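Local coordinates for conserved hypothetical secreted protein (Helicobacter pylori, PDB 4RNZ), which helps to set cell shape and probably acts as a zinc-dependent M23-family endopeptidase that cleaves peptidoglycan, at residues T47-D50 with T54-Q57; K33-E38 with L79-I84; T109-L114 with Y141-R146; F14-K17 with P21-L24. All coordinates share one frame; numbering follows the deposited sequence.

Contact 1 of 4, residues T47-D50 with T54-Q57; sequences TLRD and TLIQ
L48 and Q57 pair their backbones at the end of an antiparallel beta hairpin, where strand 44-49 turns back into strand 55-61. L48 N donates to Q57 O at 2.9 Å, but the return is doubled: L48 O takes both Q57 N and, at 2.9 Å, I56 N. I56 and Q57 thus face the single residue L48, a classic beta bulge, and R49 falls opposite L55 in a non-hydrogen-bonded pair. Nearer the turn, D50 N donates to T54 O. The aspartate folds back because its CG sits between backbone N and carbonyl carbon (chi1 65°). Its short carboxylate can then take T54 N on OD1 at 2.9 Å, the donor standing well above the carboxylate plane, so D50 and T54 are joined by two bonds across the mouth of the turn.

L48 and Q57 run side by side on one sheet face, where the two CB atoms pack together and L48 CD2 lies 3.7 Å from Q57 NE2; Q57 OE1 itself is bound by H69. The extra residue of the bulge brings I56 to the same leucine, CD1 lying 3.8 Å from L48 CD2. On the face shared by R49 and L55, the long arginine reaches across the strand pair, and its guanidinium is held by N18 and N53 O. L55 CD2 lies over the centre of that guanidinium, 4.1 Å above its plane.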
# COMPACT_ATOMS: atom_id res chain seq x y z
N THR A 47 -2.34 -22.84 -3.40
CA THR A 47 -1.96 -24.09 -2.78
C THR A 47 -1.94 -25.25 -3.79
O THR A 47 -2.62 -25.23 -4.84
CB THR A 47 -2.91 -24.48 -1.63
OG1 THR A 47 -4.23 -24.72 -2.13
CG2 THR A 47 -2.94 -23.41 -0.56
N LEU A 48 -1.13 -26.25 -3.46
CA LEU A 48 -1.05 -27.49 -4.23
C LEU A 48 -1.07 -28.62 -3.23
O LEU A 48 -0.28 -28.62 -2.26
CB LEU A 48 0.24 -27.56 -5.03
CG LEU A 48 0.39 -28.82 -5.92
CD1 LEU A 48 -0.61 -28.83 -7.06
CD2 LEU A 48 1.80 -28.94 -6.45
N ARG A 49 -1.94 -29.59 -3.49
CA ARG A 49 -2.11 -30.74 -2.60
C ARG A 49 -1.84 -32.03 -3.39
O ARG A 49 -2.02 -32.05 -4.60
CB ARG A 49 -3.52 -30.71 -2.02
CG ARG A 49 -3.73 -29.59 -1.01
CD ARG A 49 -5.15 -29.47 -0.51
NE ARG A 49 -5.28 -28.26 0.31
CZ ARG A 49 -4.90 -28.15 1.59
NH1 ARG A 49 -4.38 -29.19 2.24
NH2 ARG A 49 -5.04 -27.00 2.23
N ASP A 50 -1.40 -33.10 -2.72
CA ASP A 50 -1.22 -34.42 -3.39
C ASP A 50 -2.54 -35.19 -3.42
O ASP A 50 -3.58 -34.64 -3.06
CB ASP A 50 -0.13 -35.27 -2.71
CG ASP A 50 -0.49 -35.67 -1.30
OD1 ASP A 50 -1.68 -35.56 -0.91
OD2 ASP A 50 0.42 -36.08 -0.57
N THR A 54 -2.88 -33.75 0.96
CA THR A 54 -1.87 -33.20 1.82
C THR A 54 -1.31 -31.95 1.16
O THR A 54 -1.02 -31.96 -0.03
CB THR A 54 -0.76 -34.22 2.09
OG1 THR A 54 -1.33 -35.35 2.75
CG2 THR A 54 0.34 -33.63 2.96
N LEU A 55 -1.19 -30.89 1.93
CA LEU A 55 -0.59 -29.67 1.44
C LEU A 55 0.88 -29.93 1.14
O LEU A 55 1.64 -30.27 2.04
CB LEU A 55 -0.74 -28.55 2.47
CG LEU A 55 -0.43 -27.11 2.04
CD1 LEU A 55 1.07 -26.86 1.94
CD2 LEU A 55 -1.13 -26.78 0.72
N ILE A 56 1.27 -29.78 -0.13
CA ILE A 56 2.67 -29.94 -0.49
C ILE A 56 3.32 -28.64 -0.95
O ILE A 56 4.53 -28.57 -1.01
CB ILE A 56 2.87 -31.06 -1.53
CG1 ILE A 56 2.35 -30.64 -2.91
CG2 ILE A 56 2.22 -32.36 -1.03
CD1 ILE A 56 2.26 -31.76 -3.91
N GLN A 57 2.52 -27.63 -1.29
CA GLN A 57 3.04 -26.30 -1.60
C GLN A 57 2.03 -25.22 -1.32
O GLN A 57 0.83 -25.42 -1.47
CB GLN A 57 3.41 -26.18 -3.06
CG GLN A 57 4.76 -26.75 -3.39
CD GLN A 57 5.21 -26.20 -4.70
OE1 GLN A 57 6.00 -25.26 -4.75
NE2 GLN A 57 4.64 -26.73 -5.77

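Contact 2 of 4, residues K33-E38 with L79-I84; sequences KELSAE and LDFIPI. With ZN (zinc ion), chain B.
L35 of helix 30-36 meets F81 of strand 76-83 over the face of the phenyl ring. Its CD2 methyl stands 4.1 Å from the centroid of the F81 ring and 13° off the normal, a CH-pi contact displaced toward the rim, while L35 CB lies 4.0 Å from F81 CE1. Leucine suits the place because one branch can lie on the ring while the stem passes over the same face near CE1. The phenylalanine reaches up from the sheet with CG anti to its carbonyl carbon (chi1 -69°), which carries the flat ring to the helix. S36 contributes its backbone N and CB near the same ring. Its hydroxyl turns back on its own helix, OG donating to K33 O at 2.6 Å, so a polar group in a buried position is satisfied locally.

Further out, I62 touches both L35 and F81, and I68 flanks the phenylalanine on the sheet side; Y220 packs on L35 from the peptidase domain. One residue before L35, E34 points elsewhere: its extended chain brings OE2 to the zinc ion at 2.0 Å, where H219, D223 and H301 complete the site. E34 OE1 is hydrogen-bonded to H266, which helps fix the rotation of the carboxylate.

A glutamate from the N-terminal region therefore occupies a zinc position in the M23 domain, consistent with a latent, self-blocked form of the enzyme. The apolar L35-F81 contact seats the glutamate's helix on its own sheet, and the metal bond joins that helix to the peptidase.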
# COMPACT_ATOMS: atom_id res chain seq x y z
N LYS A 33 9.66 -13.70 11.56
CA LYS A 33 8.35 -13.69 12.20
C LYS A 33 7.58 -12.39 11.95
O LYS A 33 6.40 -12.43 11.64
CB LYS A 33 8.49 -13.92 13.70
CG LYS A 33 8.85 -15.35 14.02
CD LYS A 33 8.95 -15.59 15.52
CE LYS A 33 8.80 -17.05 15.86
NZ LYS A 33 9.92 -17.49 16.73
N GLU A 34 8.26 -11.24 12.07
CA GLU A 34 7.61 -9.96 11.78
C GLU A 34 7.07 -9.97 10.34
O GLU A 34 5.94 -9.56 10.06
CB GLU A 34 8.57 -8.79 11.95
CG GLU A 34 8.83 -8.36 13.39
CD GLU A 34 9.41 -6.94 13.50
OE1 GLU A 34 9.28 -6.33 14.57
OE2 GLU A 34 10.00 -6.42 12.52
N LEU A 35 7.89 -10.46 9.43
CA LEU A 35 7.54 -10.54 8.01
C LEU A 35 6.26 -11.37 7.83
O LEU A 35 5.30 -10.96 7.14
CB LEU A 35 8.74 -11.14 7.26
CG LEU A 35 9.32 -10.58 5.98
CD1 LEU A 35 9.43 -9.06 5.98
CD2 LEU A 35 10.68 -11.22 5.75
N SER A 36 6.20 -12.51 8.52
CA SER A 36 5.08 -13.42 8.46
C SER A 36 3.79 -12.88 9.05
O SER A 36 2.74 -13.39 8.75
CB SER A 36 5.42 -14.73 9.17
OG SER A 36 5.34 -14.60 10.58
N ALA A 37 3.87 -11.85 9.89
CA ALA A 37 2.67 -11.28 10.49
C ALA A 37 1.87 -10.41 9.52
O ALA A 37 0.78 -9.96 9.87
CB ALA A 37 3.04 -10.45 11.73
N GLU A 38 2.38 -10.16 8.33
CA GLU A 38 1.69 -9.25 7.40
C GLU A 38 0.88 -9.93 6.29
O GLU A 38 0.65 -9.35 5.23
CB GLU A 38 2.67 -8.24 6.79
CG GLU A 38 2.94 -7.03 7.68
CD GLU A 38 1.67 -6.24 8.09
OE1 GLU A 38 1.61 -5.72 9.23
OE2 GLU A 38 0.73 -6.12 7.28
N LEU A 79 10.26 -23.26 4.54
CA LEU A 79 9.58 -22.00 4.33
C LEU A 79 10.58 -20.99 3.86
O LEU A 79 11.57 -20.73 4.55
CB LEU A 79 8.93 -21.57 5.64
CG LEU A 79 7.91 -20.45 5.57
CD1 LEU A 79 6.90 -20.60 6.69
CD2 LEU A 79 8.62 -19.10 5.57
N ASP A 80 10.34 -20.45 2.67
CA ASP A 80 11.19 -19.40 2.12
C ASP A 80 10.34 -18.16 1.91
O ASP A 80 9.14 -18.26 1.72
CB ASP A 80 11.80 -19.79 0.75
CG ASP A 80 12.73 -20.97 0.82
OD1 ASP A 80 13.43 -21.12 1.84
OD2 ASP A 80 12.79 -21.76 -0.15
N PHE A 81 11.01 -17.01 1.92
CA PHE A 81 10.39 -15.75 1.53
C PHE A 81 10.96 -15.46 0.16
O PHE A 81 12.17 -15.33 0.02
CB PHE A 81 10.74 -14.68 2.53
CG PHE A 81 10.09 -14.88 3.87
CD1 PHE A 81 8.82 -14.38 4.12
CD2 PHE A 81 10.73 -15.59 4.87
CE1 PHE A 81 8.19 -14.59 5.35
CE2 PHE A 81 10.12 -15.80 6.09
CZ PHE A 81 8.85 -15.30 6.33
N ILE A 82 10.10 -15.40 -0.86
CA ILE A 82 10.58 -15.29 -2.23
C ILE A 82 9.88 -14.17 -3.00
O ILE A 82 8.79 -13.76 -2.61
CB ILE A 82 10.40 -16.63 -2.98
CG1 ILE A 82 8.93 -16.98 -3.13
CG2 ILE A 82 11.14 -17.74 -2.26
CD1 ILE A 82 8.68 -18.14 -4.08
N PRO A 83 10.48 -13.71 -4.11
CA PRO A 83 9.81 -12.72 -4.98
C PRO A 83 8.52 -13.25 -5.60
O PRO A 83 8.36 -14.46 -5.78
CB PRO A 83 10.83 -12.46 -6.09
CG PRO A 83 12.14 -12.87 -5.52
CD PRO A 83 11.85 -13.99 -4.57
N ILE A 84 7.60 -12.33 -5.87
CA ILE A 84 6.39 -12.57 -6.63
C ILE A 84 6.67 -12.16 -8.07
O ILE A 84 7.11 -11.03 -8.33
CB ILE A 84 5.18 -11.76 -6.13
CG1 ILE A 84 4.83 -12.11 -4.68
CG2 ILE A 84 3.97 -12.03 -6.98
CD1 ILE A 84 3.75 -11.22 -4.08
ZN ZN B . 10.38 -4.46 12.52

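Contact 3 of 4, residues T109-L114 with Y141-R146; sequences TNDPLL and YTRDYR. With PO4 (phosphate ion), chain G.
D111 and R143 form a salt bridge between the start of helix 112-121 and strand 136-146. R143 NH1 donates to D111 OD2 at 2.7 Å and NH2 adds a weak bond to the same oxygen. The acceptor lies near the guanidinium plane, at its edge, but the donor NH1 comes from above the carboxylate, the two planes being 63° apart. The arginine chain bends at chi3 (-85°) to present this edge.

D111 is also the N-cap: OD1 accepts from L113 N at 2.9 Å and OD2 weakly from L114 N. Aspartate suits this place, being short enough to turn back on the helix's first amides, and its negative charge probably favours both the helix start and the arginine. Before it, T109 OG1 accepts from D111 N in an ST turn and is also bonded to I105 O.

Beyond the polar group, L114 lies across the Y141 ring. Its CD2 is 3.7 Å from the Y141 centroid, a CH-pi contact over the face, while T109 CG2 approaches the phenolic OH. P154 of the neighbouring strand packs against both D111 and R143. The whole is a capped helix start laid on an antiparallel sheet in the Csd3 second domain.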
# COMPACT_ATOMS: atom_id res chain seq x y z
N THR A 109 -14.61 1.59 -14.87
CA THR A 109 -13.56 0.62 -14.51
C THR A 109 -14.02 -0.55 -13.66
O THR A 109 -13.27 -1.49 -13.46
CB THR A 109 -12.46 1.32 -13.68
OG1 THR A 109 -13.01 1.74 -12.42
CG2 THR A 109 -11.93 2.53 -14.44
N ASN A 110 -15.22 -0.43 -13.11
CA ASN A 110 -15.71 -1.32 -12.08
C ASN A 110 -14.70 -1.54 -10.94
O ASN A 110 -14.64 -2.63 -10.36
CB ASN A 110 -16.13 -2.65 -12.70
CG ASN A 110 -17.02 -3.46 -11.79
OD1 ASN A 110 -17.97 -2.94 -11.19
ND2 ASN A 110 -16.71 -4.74 -11.65
N ASP A 111 -13.95 -0.50 -10.59
CA ASP A 111 -12.89 -0.64 -9.59
C ASP A 111 -12.92 0.39 -8.46
O ASP A 111 -12.37 1.48 -8.58
CB ASP A 111 -11.54 -0.60 -10.24
CG ASP A 111 -10.43 -0.85 -9.23
OD1 ASP A 111 -10.70 -1.37 -8.14
OD2 ASP A 111 -9.30 -0.51 -9.54
N PRO A 112 -13.51 0.01 -7.34
CA PRO A 112 -13.53 0.82 -6.13
C PRO A 112 -12.15 1.18 -5.60
O PRO A 112 -11.97 2.24 -5.02
CB PRO A 112 -14.32 -0.04 -5.14
CG PRO A 112 -15.19 -0.90 -6.00
CD PRO A 112 -14.33 -1.22 -7.19
N LEU A 113 -11.16 0.33 -5.83
CA LEU A 113 -9.81 0.60 -5.33
C LEU A 113 -9.23 1.84 -5.99
O LEU A 113 -8.70 2.71 -5.31
CB LEU A 113 -8.90 -0.61 -5.55
CG LEU A 113 -9.39 -1.89 -4.85
CD1 LEU A 113 -8.56 -3.08 -5.30
CD2 LEU A 113 -9.34 -1.77 -3.34
N LEU A 114 -9.34 1.90 -7.32
CA LEU A 114 -8.86 3.04 -8.10
C LEU A 114 -9.63 4.30 -7.72
O LEU A 114 -9.03 5.38 -7.58
CB LEU A 114 -9.00 2.78 -9.61
CG LEU A 114 -8.50 3.86 -10.55
CD1 LEU A 114 -7.00 4.03 -10.47
CD2 LEU A 114 -8.90 3.55 -11.98
N TYR A 141 -2.91 4.65 -14.96
CA TYR A 141 -2.62 3.76 -13.84
C TYR A 141 -2.18 2.40 -14.29
O TYR A 141 -2.56 1.94 -15.38
CB TYR A 141 -3.83 3.60 -12.94
CG TYR A 141 -5.01 2.94 -13.58
CD1 TYR A 141 -5.89 3.67 -14.37
CD2 TYR A 141 -5.27 1.60 -13.39
CE1 TYR A 141 -7.00 3.07 -14.93
CE2 TYR A 141 -6.37 0.99 -13.96
CZ TYR A 141 -7.23 1.74 -14.73
OH TYR A 141 -8.34 1.17 -15.30
N THR A 142 -1.42 1.75 -13.43
CA THR A 142 -0.99 0.38 -13.66
C THR A 142 -1.63 -0.55 -12.66
O THR A 142 -2.07 -0.13 -11.58
CB THR A 142 0.52 0.22 -13.57
OG1 THR A 142 0.98 0.47 -12.24
CG2 THR A 142 1.23 1.14 -14.54
N ARG A 143 -1.70 -1.81 -13.05
CA ARG A 143 -2.23 -2.87 -12.19
C ARG A 143 -1.28 -4.06 -12.37
O ARG A 143 -0.69 -4.21 -13.47
CB ARG A 143 -3.62 -3.19 -12.68
CG ARG A 143 -4.67 -3.47 -11.65
CD ARG A 143 -5.96 -3.98 -12.32
NE ARG A 143 -6.92 -2.97 -12.81
CZ ARG A 143 -7.61 -2.12 -12.04
NH1 ARG A 143 -7.39 -2.08 -10.74
NH2 ARG A 143 -8.50 -1.26 -12.58
N ASP A 144 -1.09 -4.85 -11.32
CA ASP A 144 -0.17 -6.00 -11.40
C ASP A 144 -0.99 -7.29 -11.49
O ASP A 144 -2.03 -7.41 -10.86
CB ASP A 144 0.79 -6.04 -10.22
CG ASP A 144 1.80 -4.92 -10.22
OD1 ASP A 144 2.06 -4.29 -11.26
OD2 ASP A 144 2.38 -4.69 -9.16
N TYR A 145 -0.51 -8.24 -12.29
CA TYR A 145 -1.25 -9.47 -12.60
C TYR A 145 -0.39 -10.71 -12.38
O TYR A 145 0.79 -10.71 -12.71
CB TYR A 145 -1.67 -9.47 -14.07
CG TYR A 145 -2.69 -8.42 -14.40
CD1 TYR A 145 -2.31 -7.09 -14.62
CD2 TYR A 145 -4.03 -8.74 -14.50
CE1 TYR A 145 -3.26 -6.12 -14.92
CE2 TYR A 145 -4.98 -7.77 -14.81
CZ TYR A 145 -4.60 -6.46 -15.01
OH TYR A 145 -5.56 -5.50 -15.32
N ARG A 146 -1.02 -11.75 -11.86
CA ARG A 146 -0.40 -13.07 -11.71
C ARG A 146 -1.28 -14.06 -12.41
O ARG A 146 -2.47 -14.17 -12.10
CB ARG A 146 -0.33 -13.49 -10.25
CG ARG A 146 0.74 -12.81 -9.50
CD ARG A 146 0.67 -13.26 -8.06
NE ARG A 146 1.33 -14.55 -7.88
CZ ARG A 146 1.68 -15.01 -6.69
NH1 ARG A 146 1.44 -14.28 -5.61
NH2 ARG A 146 2.31 -16.19 -6.59
P PO4 G . -7.92 -6.66 -17.46
O1 PO4 G . -7.71 -6.09 -16.06
O2 PO4 G . -9.40 -6.87 -17.64
O3 PO4 G . -7.19 -7.97 -17.65
O4 PO4 G . -7.42 -5.75 -18.55

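Contact 4 of 4, residues F14-K17 with P21-L24; sequences FLEK and PQKL
L15 and Q22 face each other across a helix-loop-helix corner, in which helix 11-17 ends and the chain runs through a short loop into helix 23-26. The corner belongs to the Csd3 N-terminal region, where it lies against the five-stranded antiparallel sheet. The CA atoms of L15 and Q22, 6.1 Å apart, are the nearest pair between the segments.

L15 is the buried partner. With CG anti to its carbonyl carbon (chi1 -64°) and the chain extended beyond, its CD1 methyl reaches across the corner to P21 and L24. There CD1 lies 4.1 Å from L24 CB, and about as far from P21 O. Leucine suits the position because a slim stem can span the gap and end in methyls that meet apolar atoms. The side chains of L15 and L24 cross at about a right angle, and L24 continues toward the sheet, touching Y77 and L79. P21 O is itself engaged, accepting from L24 N at 3.1 Å, so the carbonyl beside the methyl is already satisfied within its own turn.

Q22 closes the outer side. Its CG passes 4.4 Å from L15 CB, and the extended chain carries the amide to the first helix. A glutamine suits this partly exposed place, since its aliphatic stem can pass L15 while its amide nitrogen rests on a neighbouring stem. That stem is offered by E16, an exposed residue of the first helix. The contact here is one of van der Waals type: Q22 NE2 rests 3.9 Å from E16 CB.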
# COMPACT_ATOMS: atom_id res chain seq x y z
N PHE A 14 -2.51 -21.49 9.90
CA PHE A 14 -2.50 -22.19 8.63
C PHE A 14 -1.66 -23.48 8.72
O PHE A 14 -2.03 -24.53 8.17
CB PHE A 14 -1.98 -21.25 7.52
CG PHE A 14 -1.95 -21.87 6.16
CD1 PHE A 14 -3.09 -21.90 5.36
CD2 PHE A 14 -0.77 -22.39 5.65
CE1 PHE A 14 -3.05 -22.47 4.11
CE2 PHE A 14 -0.73 -22.96 4.39
CZ PHE A 14 -1.86 -23.01 3.62
N LEU A 15 -0.53 -23.40 9.40
CA LEU A 15 0.33 -24.58 9.55
C LEU A 15 -0.41 -25.68 10.31
O LEU A 15 -0.46 -26.83 9.86
CB LEU A 15 1.60 -24.22 10.29
CG LEU A 15 2.55 -23.24 9.61
CD1 LEU A 15 3.84 -23.18 10.39
CD2 LEU A 15 2.81 -23.66 8.17
N GLU A 16 -1.00 -25.30 11.44
CA GLU A 16 -1.84 -26.19 12.28
C GLU A 16 -2.97 -26.83 11.49
O GLU A 16 -3.12 -28.04 11.48
CB GLU A 16 -2.42 -25.39 13.47
CG GLU A 16 -3.45 -26.12 14.32
CD GLU A 16 -3.87 -25.32 15.55
OE1 GLU A 16 -4.27 -24.14 15.39
OE2 GLU A 16 -3.78 -25.86 16.68
N LYS A 17 -3.75 -26.02 10.78
CA LYS A 17 -4.88 -26.54 10.00
C LYS A 17 -4.47 -27.57 8.97
O LYS A 17 -5.25 -28.46 8.64
CB LYS A 17 -5.62 -25.39 9.30
CG LYS A 17 -7.02 -25.75 8.84
CD LYS A 17 -8.02 -24.69 9.29
CE LYS A 17 -9.46 -25.13 9.08
NZ LYS A 17 -9.81 -25.17 7.63
N PRO A 21 4.33 -29.19 10.74
CA PRO A 21 4.91 -28.92 12.04
C PRO A 21 5.11 -27.43 12.32
O PRO A 21 5.72 -26.70 11.52
CB PRO A 21 6.28 -29.62 11.96
CG PRO A 21 6.08 -30.72 10.96
CD PRO A 21 5.14 -30.13 9.94
N GLN A 22 4.64 -27.00 13.47
CA GLN A 22 4.61 -25.60 13.82
C GLN A 22 5.98 -25.00 14.07
O GLN A 22 6.13 -23.77 14.05
CB GLN A 22 3.65 -25.38 14.99
CG GLN A 22 2.19 -25.43 14.53
CD GLN A 22 1.21 -25.63 15.67
OE1 GLN A 22 1.06 -24.78 16.54
NE2 GLN A 22 0.49 -26.75 15.64
N LYS A 23 6.99 -25.85 14.28
CA LYS A 23 8.37 -25.35 14.41
C LYS A 23 8.83 -24.63 13.17
O LYS A 23 9.78 -23.86 13.20
CB LYS A 23 9.34 -26.49 14.68
CG LYS A 23 9.56 -27.44 13.52
CD LYS A 23 10.38 -28.65 13.94
CE LYS A 23 10.11 -29.84 13.03
NZ LYS A 23 10.84 -31.03 13.52
N LEU A 24 8.20 -24.95 12.04
CA LEU A 24 8.46 -24.21 10.81
C LEU A 24 8.27 -22.70 11.03
O LEU A 24 9.03 -21.89 10.52
CB LEU A 24 7.56 -24.74 9.68
CG LEU A 24 7.95 -24.34 8.26
CD1 LEU A 24 9.38 -24.74 7.94
CD2 LEU A 24 6.98 -24.96 7.25

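Contacts 1, 2 and 4 all lie in the Csd3 N-terminal region. Contacts 1 and 2 both reach its five-stranded sheet, and contact 4 touches contact 2 where L24 CD1 packs 3.8 Å from L79 N. Contact 3 belongs to the second domain, yet it meets contact 2 where I84 CG2 packs 3.6 Å from R146 NH1. Contacts 2 and 3 are buried, contact 1 partly so, and contact 4 is at the surface. Their chemistry differs accordingly: main-chain bonds dominate the hairpin, apolar packing joins helix to sheet beside the zinc ligand, a helix-capping aspartate is salt-bridged to the strand in contact 3, and contact 4 relies on van der Waals packing.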